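PDB 3A2Q: 6-aminohexanoate-cyclic-dimer hydrolase from Arthrobacter sp., which catalyses the hydrolysis of the cyclic dimer of 6-aminohexanoate, a nylon-6 by-product, to the linear dimer. Local coordinates for residues D221-L226 with L462-A467; V426-S431 with G450-A455; P40-V45 with W141-S146; G261-N266 with L422-P427. The protein carries 1 engineered substitution. All coordinates share one frame; numbering follows the deposited sequence.

Contact 1 of 4, residues D221-L226 with L462-A467; sequences DIAALL and LLLQVA
L464 reaches across from helix 460-473 to meet I222, A223 and L226 of helix 219-229, and all the touching groups are hydrocarbon. Early in 462-467, L463 points another way: its side chain rests on L187 of strand 185-188, so this flank of the helix is turned to the sheet. One residue on, L464 faces the partner helix. Its CG stands anti to the carbonyl carbon (chi1 -65°), and from it both methyls, CD1 and CD2, meet the partner helix. L464 CD1 lies 3.8 Å from A223 CB, while L226 CD1 comes at the same L464 methyl tip to tip, 3.9 Å away. The other branch, L464 CD2, is 3.9 Å from I222 CG2, the two side chains crossing nearly at right angles. An alanine suits position 223 because its short CB lets L464 CD1 come down to the backbone, 3.8 Å from A223 CA. The helices lie side by side on one face of the large mixed sheet of the amidase fold, nearly antiparallel at 159°, and the axes of the two short segments approach to 10.9 Å; I222 and L226 rest on L187 as well. Y247 of helix 247-250 touches A223, L226 and L464. Next along, Q465 turns off the interface and its NE2 donates to G250 O.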
loop_
_atom_site.group_PDB
_atom_site.type_symbol
_atom_site.label_atom_id
_atom_site.label_comp_id
_atom_site.label_asym_id
_atom_site.label_seq_id
_atom_site.Cartn_x
_atom_site.Cartn_y
_atom_site.Cartn_z
ATOM N N ASP A 221 -10.641 8.625 -7.739
ATOM C CA ASP A 221 -9.305 8.440 -8.296
ATOM C C ASP A 221 -8.908 6.963 -8.227
ATOM O O ASP A 221 -8.278 6.441 -9.142
ATOM C CB ASP A 221 -8.280 9.275 -7.527
ATOM C CG ASP A 221 -8.046 10.644 -8.148
ATOM O OD1 ASP A 221 -8.805 11.040 -9.059
ATOM O OD2 ASP A 221 -7.099 11.331 -7.714
ATOM N N ILE A 222 -9.271 6.296 -7.134
ATOM C CA ILE A 222 -8.952 4.879 -6.975
ATOM C C ILE A 222 -9.709 4.065 -8.020
ATOM O O ILE A 222 -9.142 3.192 -8.674
ATOM C CB ILE A 222 -9.319 4.377 -5.552
ATOM C CG1 ILE A 222 -8.418 5.059 -4.515
ATOM C CG2 ILE A 222 -9.162 2.862 -5.463
ATOM C CD1 ILE A 222 -6.940 4.721 -4.664
ATOM N N ALA A 223 -10.992 4.359 -8.181
ATOM C CA ALA A 223 -11.810 3.650 -9.158
ATOM C C ALA A 223 -11.225 3.793 -10.565
ATOM O O ALA A 223 -11.133 2.819 -11.308
ATOM C CB ALA A 223 -13.236 4.179 -9.125
ATOM N N ALA A 224 -10.820 5.005 -10.924
ATOM C CA ALA A 224 -10.243 5.249 -12.241
ATOM C C ALA A 224 -8.917 4.508 -12.428
ATOM O O ALA A 224 -8.636 3.980 -13.506
ATOM C CB ALA A 224 -10.047 6.749 -12.458
ATOM N N LEU A 225 -8.106 4.471 -11.379
ATOM C CA LEU A 225 -6.820 3.781 -11.435
ATOM C C LEU A 225 -7.004 2.283 -11.670
ATOM O O LEU A 225 -6.240 1.663 -12.407
ATOM C CB LEU A 225 -6.054 4.007 -10.133
ATOM C CG LEU A 225 -5.539 5.435 -9.955
ATOM C CD1 LEU A 225 -5.110 5.664 -8.517
ATOM C CD2 LEU A 225 -4.389 5.671 -10.924
ATOM N N LEU A 226 -8.013 1.705 -11.027
ATOM C CA LEU A 226 -8.299 0.283 -11.186
ATOM C C LEU A 226 -8.640 -0.022 -12.638
ATOM O O LEU A 226 -8.233 -1.050 -13.173
ATOM C CB LEU A 226 -9.467 -0.134 -10.297
ATOM C CG LEU A 226 -9.130 -0.417 -8.835
ATOM C CD1 LEU A 226 -10.401 -0.665 -8.047
ATOM C CD2 LEU A 226 -8.200 -1.618 -8.770
ATOM N N LEU A 462 -18.636 -2.915 -4.705
ATOM C CA LEU A 462 -19.377 -2.584 -3.491
ATOM C C LEU A 462 -18.501 -1.754 -2.565
ATOM O O LEU A 462 -18.953 -0.775 -1.962
ATOM C CB LEU A 462 -19.801 -3.851 -2.747
ATOM C CG LEU A 462 -20.865 -4.750 -3.371
ATOM C CD1 LEU A 462 -21.128 -5.926 -2.433
ATOM C CD2 LEU A 462 -22.147 -3.954 -3.604
ATOM N N LEU A 463 -17.238 -2.149 -2.464
ATOM C CA LEU A 463 -16.301 -1.447 -1.600
ATOM C C LEU A 463 -16.172 0.029 -1.967
ATOM O O LEU A 463 -16.262 0.892 -1.097
ATOM C CB LEU A 463 -14.928 -2.117 -1.664
ATOM C CG LEU A 463 -13.859 -1.574 -0.715
ATOM C CD1 LEU A 463 -14.296 -1.770 0.736
ATOM C CD2 LEU A 463 -12.555 -2.290 -0.984
ATOM N N LEU A 464 -15.965 0.320 -3.247
ATOM C CA LEU A 464 -15.811 1.701 -3.694
ATOM C C LEU A 464 -17.116 2.467 -3.565
ATOM O O LEU A 464 -17.116 3.684 -3.390
ATOM C CB LEU A 464 -15.319 1.749 -5.141
ATOM C CG LEU A 464 -13.917 1.183 -5.380
ATOM C CD1 LEU A 464 -13.611 1.149 -6.864
ATOM C CD2 LEU A 464 -12.897 2.025 -4.636
ATOM N N GLN A 465 -18.231 1.751 -3.653
ATOM C CA GLN A 465 -19.533 2.383 -3.515
ATOM C C GLN A 465 -19.729 2.875 -2.082
ATOM O O GLN A 465 -20.128 4.021 -1.859
ATOM C CB GLN A 465 -20.632 1.397 -3.910
ATOM C CG GLN A 465 -20.821 1.306 -5.411
ATOM C CD GLN A 465 -21.546 0.049 -5.832
ATOM O OE1 GLN A 465 -22.195 -0.609 -5.021
ATOM N NE2 GLN A 465 -21.443 -0.289 -7.112
ATOM N N VAL A 466 -19.436 2.019 -1.108
ATOM C CA VAL A 466 -19.584 2.411 0.290
ATOM C C VAL A 466 -18.503 3.413 0.688
ATOM O O VAL A 466 -18.732 4.292 1.520
ATOM C CB VAL A 466 -19.529 1.190 1.227
ATOM C CG1 VAL A 466 -19.599 1.645 2.683
ATOM C CG2 VAL A 466 -20.702 0.270 0.931
ATOM N N ALA A 467 -17.327 3.291 0.088
ATOM C CA ALA A 467 -16.252 4.218 0.401
ATOM C C ALA A 467 -16.704 5.607 -0.052
ATOM O O ALA A 467 -16.448 6.606 0.617
ATOM C CB ALA A 467 -14.974 3.813 -0.326
#

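Contact 2 of 4, residues V426-S431 with G450-A455; sequences VPFNVS and GVQIVA
F428 and V454 make the main apolar contact between helix 427-431 and strand 448-455. V454 CG2 sits over the middle of the F428 face, a CH-pi contact of 3.8 Å to the ring centroid and only 6° off the normal. Its sister methyl V454 CG1, anti to the backbone N (chi1 -173°), lies over the same face, displaced toward F428 CD1, 3.6 Å away. A beta-branched valine suits this place because it offers two methyls to one ring. P427 CB covers the opposite face of the F428 ring from 4.2 Å above, and W377 of helix 356-378 touches both F428 and V454. The polar neighbour is Q452, whose extended chain brings Q452 OE1 to 3.9 Å from F428 CD2, with amide and ring planes 86° apart. That amide is spent on other partners: OE1 accepts from R176 NH1 and NE2 donates to F424 O. An alanine in place of F428 would probably leave the V454 methyls and P427 CB without the ring that separates them, and open a gap between helix and strand. The chemistry implies that V454 contributes only dispersion and CH-pi contact, while the Q452 amide, its side chain about 11 Å from that of the engineered A174, is satisfied by R176 and F424 O.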
loop_
_atom_site.group_PDB
_atom_site.type_symbol
_atom_site.label_atom_id
_atom_site.label_comp_id
_atom_site.label_asym_id
_atom_site.label_seq_id
_atom_site.Cartn_x
_atom_site.Cartn_y
_atom_site.Cartn_z
ATOM N N VAL A 426 -2.933 -7.540 7.828
ATOM C CA VAL A 426 -2.398 -8.794 7.307
ATOM C C VAL A 426 -3.398 -9.939 7.071
ATOM O O VAL A 426 -3.217 -10.733 6.146
ATOM C CB VAL A 426 -1.211 -9.291 8.188
ATOM C CG1 VAL A 426 -1.710 -9.844 9.498
ATOM C CG2 VAL A 426 -0.405 -10.326 7.431
ATOM N N PRO A 427 -4.473 -10.035 7.876
ATOM C CA PRO A 427 -5.400 -11.141 7.610
ATOM C C PRO A 427 -5.972 -11.115 6.191
ATOM O O PRO A 427 -6.269 -12.158 5.615
ATOM C CB PRO A 427 -6.495 -10.941 8.660
ATOM C CG PRO A 427 -5.813 -10.204 9.755
ATOM C CD PRO A 427 -4.939 -9.226 9.014
ATOM N N PHE A 428 -6.118 -9.921 5.626
ATOM C CA PHE A 428 -6.694 -9.791 4.297
ATOM C C PHE A 428 -5.712 -9.981 3.155
ATOM O O PHE A 428 -6.117 -10.102 1.999
ATOM C CB PHE A 428 -7.454 -8.469 4.241
ATOM C CG PHE A 428 -8.409 -8.329 5.386
ATOM C CD1 PHE A 428 -9.500 -9.196 5.490
ATOM C CD2 PHE A 428 -8.121 -7.487 6.453
ATOM C CE1 PHE A 428 -10.278 -9.236 6.644
ATOM C CE2 PHE A 428 -8.895 -7.519 7.615
ATOM C CZ PHE A 428 -9.975 -8.398 7.711
ATOM N N ASN A 429 -4.420 -10.009 3.476
ATOM C CA ASN A 429 -3.420 -10.301 2.460
ATOM C C ASN A 429 -3.530 -11.812 2.314
ATOM O O ASN A 429 -3.375 -12.356 1.228
ATOM C CB ASN A 429 -1.998 -9.977 2.931
ATOM C CG ASN A 429 -1.728 -8.504 2.975
ATOM O OD1 ASN A 429 -1.909 -7.861 4.006
ATOM N ND2 ASN A 429 -1.306 -7.948 1.844
ATOM N N VAL A 430 -3.798 -12.493 3.426
ATOM C CA VAL A 430 -3.930 -13.946 3.381
ATOM C C VAL A 430 -5.217 -14.378 2.684
ATOM O O VAL A 430 -5.198 -15.306 1.886
ATOM C CB VAL A 430 -3.877 -14.569 4.790
ATOM C CG1 VAL A 430 -4.147 -16.069 4.708
ATOM C CG2 VAL A 430 -2.506 -14.321 5.403
ATOM N N SER A 431 -6.332 -13.705 2.967
ATOM C CA SER A 431 -7.595 -14.074 2.330
ATOM C C SER A 431 -7.685 -13.552 0.899
ATOM O O SER A 431 -8.412 -14.110 0.080
ATOM C CB SER A 431 -8.788 -13.540 3.133
ATOM O OG SER A 431 -8.883 -12.137 3.009
ATOM N N GLY A 450 -6.612 5.948 9.971
ATOM C CA GLY A 450 -7.429 5.398 8.906
ATOM C C GLY A 450 -8.498 4.425 9.373
ATOM O O GLY A 450 -8.372 3.788 10.423
ATOM N N VAL A 451 -9.577 4.340 8.599
ATOM C CA VAL A 451 -10.657 3.404 8.882
ATOM C C VAL A 451 -10.640 2.424 7.705
ATOM O O VAL A 451 -10.605 2.837 6.538
ATOM C CB VAL A 451 -12.023 4.118 8.978
ATOM C CG1 VAL A 451 -13.134 3.095 9.145
ATOM C CG2 VAL A 451 -12.016 5.067 10.175
ATOM N N GLN A 452 -10.638 1.133 8.019
ATOM C CA GLN A 452 -10.563 0.094 6.997
ATOM C C GLN A 452 -11.910 -0.556 6.701
ATOM O O GLN A 452 -12.703 -0.814 7.607
ATOM C CB GLN A 452 -9.556 -0.987 7.429
ATOM C CG GLN A 452 -9.181 -1.972 6.316
ATOM C CD GLN A 452 -8.144 -3.016 6.725
ATOM O OE1 GLN A 452 -7.538 -3.658 5.868
ATOM N NE2 GLN A 452 -7.948 -3.198 8.032
ATOM N N ILE A 453 -12.153 -0.820 5.423
ATOM C CA ILE A 453 -13.385 -1.470 4.992
ATOM C C ILE A 453 -12.949 -2.664 4.147
ATOM O O ILE A 453 -12.092 -2.525 3.275
ATOM C CB ILE A 453 -14.250 -0.541 4.107
ATOM C CG1 ILE A 453 -14.309 0.865 4.704
ATOM C CG2 ILE A 453 -15.648 -1.118 3.976
ATOM C CD1 ILE A 453 -14.868 0.922 6.091
ATOM N N VAL A 454 -13.536 -3.828 4.411
ATOM C CA VAL A 454 -13.201 -5.051 3.685
ATOM C C VAL A 454 -14.461 -5.668 3.073
ATOM O O VAL A 454 -15.439 -5.895 3.778
ATOM C CB VAL A 454 -12.586 -6.108 4.629
ATOM C CG1 VAL A 454 -12.082 -7.297 3.816
ATOM C CG2 VAL A 454 -11.457 -5.487 5.458
ATOM N N ALA A 455 -14.417 -5.951 1.775
ATOM C CA ALA A 455 -15.550 -6.557 1.078
ATOM C C ALA A 455 -15.208 -7.986 0.663
ATOM O O ALA A 455 -14.070 -8.431 0.815
ATOM C CB ALA A 455 -15.916 -5.726 -0.146
#

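Contact 3 of 4, residues P40-V45 with W141-S146; sequences PEINAV and WNLGRS
A type I beta turn, N142 to R145, puts its second residue, L143, against E41 and I42 at the C-terminal end of helix 24-42. The turn is closed by R145 N donating to N142 O at 2.8 Å. Inside it N142 forms an Asx turn: N142 OD1 accepts from G144 N at 3.1 Å (N-H...O 154°), the donor nitrogen lying in the carbonyl plane, on a lone pair. Asparagine suits this position because its side-chain carbonyl can reach forward to the backbone N two residues on, which probably helps fix the turn that presents L143. From there the leucine spreads its two methyls over the helix end. L143 CD2 meets I42 CG2 at 3.7 Å, the side chains crossing at about a right angle, and also lies 3.8 Å from E41 O. L143 CD1 is 3.7 Å from E41 OE1, a van der Waals touch, not a hydrogen bond. I42 holds CG1 between its backbone N and carbonyl carbon (chi1 55°), which leaves CG2 to face the leucine while the ethyl arm leads away. Directly after the helix N43 takes a positive phi, readily accepted by asparagine, and its ND2 donates to W134 O and A136 O. Helix 24-42 thus ends against the long loop between strand 113-118 and helix 152-159, just before the chain enters the outermost strand 45-48.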
loop_
_atom_site.group_PDB
_atom_site.type_symbol
_atom_site.label_atom_id
_atom_site.label_comp_id
_atom_site.label_asym_id
_atom_site.label_seq_id
_atom_site.Cartn_x
_atom_site.Cartn_y
_atom_site.Cartn_z
ATOM N N PRO A 40 12.591 17.701 0.215
ATOM C CA PRO A 40 13.785 17.631 1.066
ATOM C C PRO A 40 13.444 17.396 2.536
ATOM O O PRO A 40 14.192 16.741 3.262
ATOM C CB PRO A 40 14.459 18.983 0.835
ATOM C CG PRO A 40 14.021 19.359 -0.553
ATOM C CD PRO A 40 12.574 18.942 -0.581
ATOM N N GLU A 41 12.302 17.916 2.969
ATOM C CA GLU A 41 11.888 17.762 4.357
ATOM C C GLU A 41 11.344 16.382 4.724
ATOM O O GLU A 41 11.441 15.964 5.876
ATOM C CB GLU A 41 10.840 18.817 4.713
ATOM C CG GLU A 41 11.340 20.243 4.615
ATOM C CD GLU A 41 10.411 21.223 5.297
ATOM O OE1 GLU A 41 10.254 21.131 6.535
ATOM O OE2 GLU A 41 9.837 22.084 4.600
ATOM N N ILE A 42 10.780 15.667 3.756
ATOM C CA ILE A 42 10.215 14.357 4.053
ATOM C C ILE A 42 10.940 13.148 3.460
ATOM O O ILE A 42 10.689 12.019 3.878
ATOM C CB ILE A 42 8.719 14.305 3.658
ATOM C CG1 ILE A 42 8.540 14.688 2.190
ATOM C CG2 ILE A 42 7.922 15.248 4.542
ATOM C CD1 ILE A 42 7.100 14.602 1.709
ATOM N N ASN A 43 11.834 13.375 2.499
ATOM C CA ASN A 43 12.597 12.285 1.887
ATOM C C ASN A 43 11.654 11.181 1.381
ATOM O O ASN A 43 11.866 9.997 1.641
ATOM C CB ASN A 43 13.592 11.730 2.920
ATOM C CG ASN A 43 14.541 10.689 2.340
ATOM O OD1 ASN A 43 15.024 10.825 1.216
ATOM N ND2 ASN A 43 14.830 9.652 3.121
ATOM N N ALA A 44 10.615 11.597 0.657
ATOM C CA ALA A 44 9.616 10.682 0.105
ATOM C C ALA A 44 10.039 10.172 -1.274
ATOM O O ALA A 44 10.099 8.962 -1.505
ATOM C CB ALA A 44 8.271 11.385 0.014
ATOM N N VAL A 45 10.308 11.102 -2.188
ATOM C CA VAL A 45 10.757 10.755 -3.534
ATOM C C VAL A 45 12.273 10.611 -3.457
ATOM O O VAL A 45 12.978 11.593 -3.225
ATOM C CB VAL A 45 10.419 11.866 -4.550
ATOM C CG1 VAL A 45 10.977 11.502 -5.922
ATOM C CG2 VAL A 45 8.922 12.060 -4.633
ATOM N N TRP A 141 2.640 15.243 8.311
ATOM C CA TRP A 141 1.792 15.733 9.391
ATOM C C TRP A 141 2.605 16.020 10.650
ATOM O O TRP A 141 2.199 16.823 11.484
ATOM C CB TRP A 141 0.681 14.720 9.712
ATOM C CG TRP A 141 -0.255 14.460 8.565
ATOM C CD1 TRP A 141 -0.035 13.638 7.498
ATOM C CD2 TRP A 141 -1.536 15.064 8.348
ATOM N NE1 TRP A 141 -1.099 13.694 6.626
ATOM C CE2 TRP A 141 -2.035 14.563 7.123
ATOM C CE3 TRP A 141 -2.312 15.982 9.070
ATOM C CZ2 TRP A 141 -3.277 14.950 6.600
ATOM C CZ3 TRP A 141 -3.553 16.370 8.546
ATOM C CH2 TRP A 141 -4.018 15.852 7.324
ATOM N N ASN A 142 3.746 15.347 10.780
ATOM C CA ASN A 142 4.642 15.511 11.924
ATOM C C ASN A 142 5.979 14.874 11.543
ATOM O O ASN A 142 6.124 13.655 11.578
ATOM C CB ASN A 142 4.062 14.807 13.150
ATOM C CG ASN A 142 4.807 15.143 14.414
ATOM O OD1 ASN A 142 6.034 15.200 14.427
ATOM N ND2 ASN A 142 4.067 15.353 15.498
ATOM N N LEU A 143 6.956 15.708 11.200
ATOM C CA LEU A 143 8.275 15.235 10.764
ATOM C C LEU A 143 9.027 14.297 11.705
ATOM O O LEU A 143 9.978 13.625 11.296
ATOM C CB LEU A 143 9.154 16.437 10.411
ATOM C CG LEU A 143 8.569 17.310 9.298
ATOM C CD1 LEU A 143 9.469 18.512 9.049
ATOM C CD2 LEU A 143 8.409 16.480 8.026
ATOM N N GLY A 144 8.607 14.240 12.961
ATOM C CA GLY A 144 9.271 13.348 13.891
ATOM C C GLY A 144 8.597 11.991 13.929
ATOM O O GLY A 144 9.007 11.112 14.684
ATOM N N ARG A 145 7.572 11.809 13.096
ATOM C CA ARG A 145 6.829 10.550 13.062
ATOM C C ARG A 145 7.048 9.726 11.802
ATOM O O ARG A 145 7.346 10.254 10.737
ATOM C CB ARG A 145 5.321 10.807 13.188
ATOM C CG ARG A 145 4.867 11.515 14.442
ATOM C CD ARG A 145 5.030 10.675 15.699
ATOM N NE ARG A 145 4.417 11.366 16.830
ATOM C CZ ARG A 145 3.214 11.091 17.325
ATOM N NH1 ARG A 145 2.476 10.117 16.805
ATOM N NH2 ARG A 145 2.730 11.821 18.322
ATOM N N SER A 146 6.863 8.420 11.947
ATOM C CA SER A 146 6.993 7.471 10.851
ATOM C C SER A 146 5.868 7.705 9.839
ATOM O O SER A 146 4.899 8.406 10.128
ATOM C CB SER A 146 6.898 6.043 11.399
ATOM O OG SER A 146 6.723 5.088 10.362
#

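Contact 4 of 4, residues G261-N266 with L422-P427; sequences GVLTHN and LAFTVP
F424 drives its ring tip, CZ, into the bend of chain that follows strand 259-262, touching L263, H265 and N266. The apolar part is slight: L263 CD2 stands 4.4 Å from F424 CZ, and the same leucine rests on L386 of strand 383-387, which also touches the ring. Backbone atoms come nearer. H265 O lies 3.5 Å from F424 CZ, and N266 CA meets the edge almost in the ring plane, 3.9 Å from F424 CZ. The phenylalanine holds CG anti to its carbonyl carbon (chi1 -79°), which carries the ring out from 422-427 to this bend. Among polar groups, N266 OD1 is 4.1 Å from F424 CE1, with amide and ring planes 64° apart. The amide is bonded within its own loop: OD1 accepts from V268 N, and ND2 donates to F271 O and D270 OD1. On the other side L422 O accepts from both T425 N and V426 N, which shapes the turn carrying F424. A serine in place of F424 would probably leave L263 and the H265–N266 backbone without their partner, and set the bend freer to move. The oxygen of H265 approaches CZ obliquely, so any electrostatic gain from the ring C-H is probably small and the contact rests mostly on dispersion.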
loop_
_atom_site.group_PDB
_atom_site.type_symbol
_atom_site.label_atom_id
_atom_site.label_comp_id
_atom_site.label_asym_id
_atom_site.label_seq_id
_atom_site.Cartn_x
_atom_site.Cartn_y
_atom_site.Cartn_z
ATOM N N GLY A 261 -20.532 -5.433 9.594
ATOM C CA GLY A 261 -20.061 -5.825 10.908
ATOM C C GLY A 261 -18.938 -4.868 11.272
ATOM O O GLY A 261 -18.119 -4.526 10.421
ATOM N N VAL A 262 -18.900 -4.413 12.519
ATOM C CA VAL A 262 -17.856 -3.492 12.940
ATOM C C VAL A 262 -17.045 -4.108 14.071
ATOM O O VAL A 262 -17.589 -4.756 14.969
ATOM C CB VAL A 262 -18.448 -2.125 13.387
ATOM C CG1 VAL A 262 -19.480 -2.325 14.473
ATOM C CG2 VAL A 262 -17.335 -1.207 13.880
ATOM N N LEU A 263 -15.732 -3.926 14.000
ATOM C CA LEU A 263 -14.815 -4.458 14.996
ATOM C C LEU A 263 -14.105 -3.304 15.694
ATOM O O LEU A 263 -13.414 -2.510 15.046
ATOM C CB LEU A 263 -13.781 -5.360 14.315
ATOM C CG LEU A 263 -12.661 -5.934 15.194
ATOM C CD1 LEU A 263 -13.257 -6.824 16.280
ATOM C CD2 LEU A 263 -11.686 -6.736 14.327
ATOM N N THR A 264 -14.269 -3.205 17.011
ATOM C CA THR A 264 -13.619 -2.134 17.755
ATOM C C THR A 264 -12.810 -2.592 18.971
ATOM O O THR A 264 -12.706 -1.887 19.976
ATOM C CB THR A 264 -14.634 -1.048 18.172
ATOM O OG1 THR A 264 -15.730 -1.646 18.869
ATOM C CG2 THR A 264 -15.153 -0.320 16.935
ATOM N N HIS A 265 -12.248 -3.792 18.874
ATOM C CA HIS A 265 -11.380 -4.330 19.918
ATOM C C HIS A 265 -10.449 -5.300 19.200
ATOM O O HIS A 265 -10.679 -5.625 18.034
ATOM C CB HIS A 265 -12.180 -5.049 21.024
ATOM C CG HIS A 265 -12.723 -6.389 20.629
ATOM N ND1 HIS A 265 -13.803 -6.541 19.787
ATOM C CD2 HIS A 265 -12.333 -7.640 20.971
ATOM C CE1 HIS A 265 -14.057 -7.829 19.629
ATOM N NE2 HIS A 265 -13.178 -8.516 20.337
ATOM N N ASN A 266 -9.381 -5.726 19.864
ATOM C CA ASN A 266 -8.452 -6.678 19.260
ATOM C C ASN A 266 -8.937 -8.077 19.620
ATOM O O ASN A 266 -8.758 -8.528 20.748
ATOM C CB ASN A 266 -7.039 -6.467 19.791
ATOM C CG ASN A 266 -6.095 -7.570 19.362
ATOM O OD1 ASN A 266 -6.392 -8.326 18.439
ATOM N ND2 ASN A 266 -4.948 -7.660 20.021
ATOM N N LEU A 422 0.418 -3.775 11.723
ATOM C CA LEU A 422 -0.155 -4.660 10.708
ATOM C C LEU A 422 -1.135 -5.753 11.145
ATOM O O LEU A 422 -1.620 -6.510 10.304
ATOM C CB LEU A 422 0.990 -5.302 9.906
ATOM C CG LEU A 422 2.089 -6.043 10.685
ATOM C CD1 LEU A 422 1.536 -7.329 11.280
ATOM C CD2 LEU A 422 3.260 -6.370 9.754
ATOM N N ALA A 423 -1.445 -5.834 12.436
ATOM C CA ALA A 423 -2.350 -6.880 12.919
ATOM C C ALA A 423 -3.742 -6.878 12.282
ATOM O O ALA A 423 -4.328 -7.941 12.080
ATOM C CB ALA A 423 -2.472 -6.807 14.442
ATOM N N PHE A 424 -4.275 -5.698 11.972
ATOM C CA PHE A 424 -5.604 -5.606 11.359
ATOM C C PHE A 424 -5.583 -5.558 9.823
ATOM O O PHE A 424 -6.640 -5.502 9.186
ATOM C CB PHE A 424 -6.345 -4.373 11.885
ATOM C CG PHE A 424 -6.964 -4.554 13.250
ATOM C CD1 PHE A 424 -6.564 -5.592 14.093
ATOM C CD2 PHE A 424 -7.921 -3.656 13.708
ATOM C CE1 PHE A 424 -7.107 -5.727 15.371
ATOM C CE2 PHE A 424 -8.471 -3.784 14.984
ATOM C CZ PHE A 424 -8.061 -4.823 15.817
ATOM N N THR A 425 -4.397 -5.578 9.219
ATOM C CA THR A 425 -4.324 -5.543 7.762
ATOM C C THR A 425 -3.868 -6.873 7.162
ATOM O O THR A 425 -4.372 -7.301 6.123
ATOM C CB THR A 425 -3.371 -4.429 7.254
ATOM O OG1 THR A 425 -2.146 -4.469 7.994
ATOM C CG2 THR A 425 -4.015 -3.051 7.395
ATOM N N VAL A 426 -2.933 -7.540 7.828
ATOM C CA VAL A 426 -2.398 -8.794 7.307
ATOM C C VAL A 426 -3.398 -9.939 7.071
ATOM O O VAL A 426 -3.217 -10.733 6.146
ATOM C CB VAL A 426 -1.211 -9.291 8.188
ATOM C CG1 VAL A 426 -1.710 -9.844 9.498
ATOM C CG2 VAL A 426 -0.405 -10.326 7.431
ATOM N N PRO A 427 -4.473 -10.035 7.876
ATOM C CA PRO A 427 -5.400 -11.141 7.610
ATOM C C PRO A 427 -5.972 -11.115 6.191
ATOM O O PRO A 427 -6.269 -12.158 5.615
ATOM C CB PRO A 427 -6.495 -10.941 8.660
ATOM C CG PRO A 427 -5.813 -10.204 9.755
ATOM C CD PRO A 427 -4.939 -9.226 9.014
#

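Contact 3 closes first along the chain; contact 1 then opens a long loop in which contacts 4 and 2 are nested. These two are neighbours, with centres 8 Å apart; they share V426 and P427 and both reach the large mixed sheet, where strand 383-387 lies between 448-455 and 259-262. Contacts 1 and 2 have their centres 15 Å apart; strand 448-455 is followed by helix 460-473, with L463 packed on I453 and A455. Contact 3 stands apart, its centre 26 to 28 Å from the others, across the chain's centre from contact 2. The four contacts join distant stretches of one amidase fold, and contact 2 comes within about 12 Å of bound 6-aminohexanoic acid, measured from the F428 side chain.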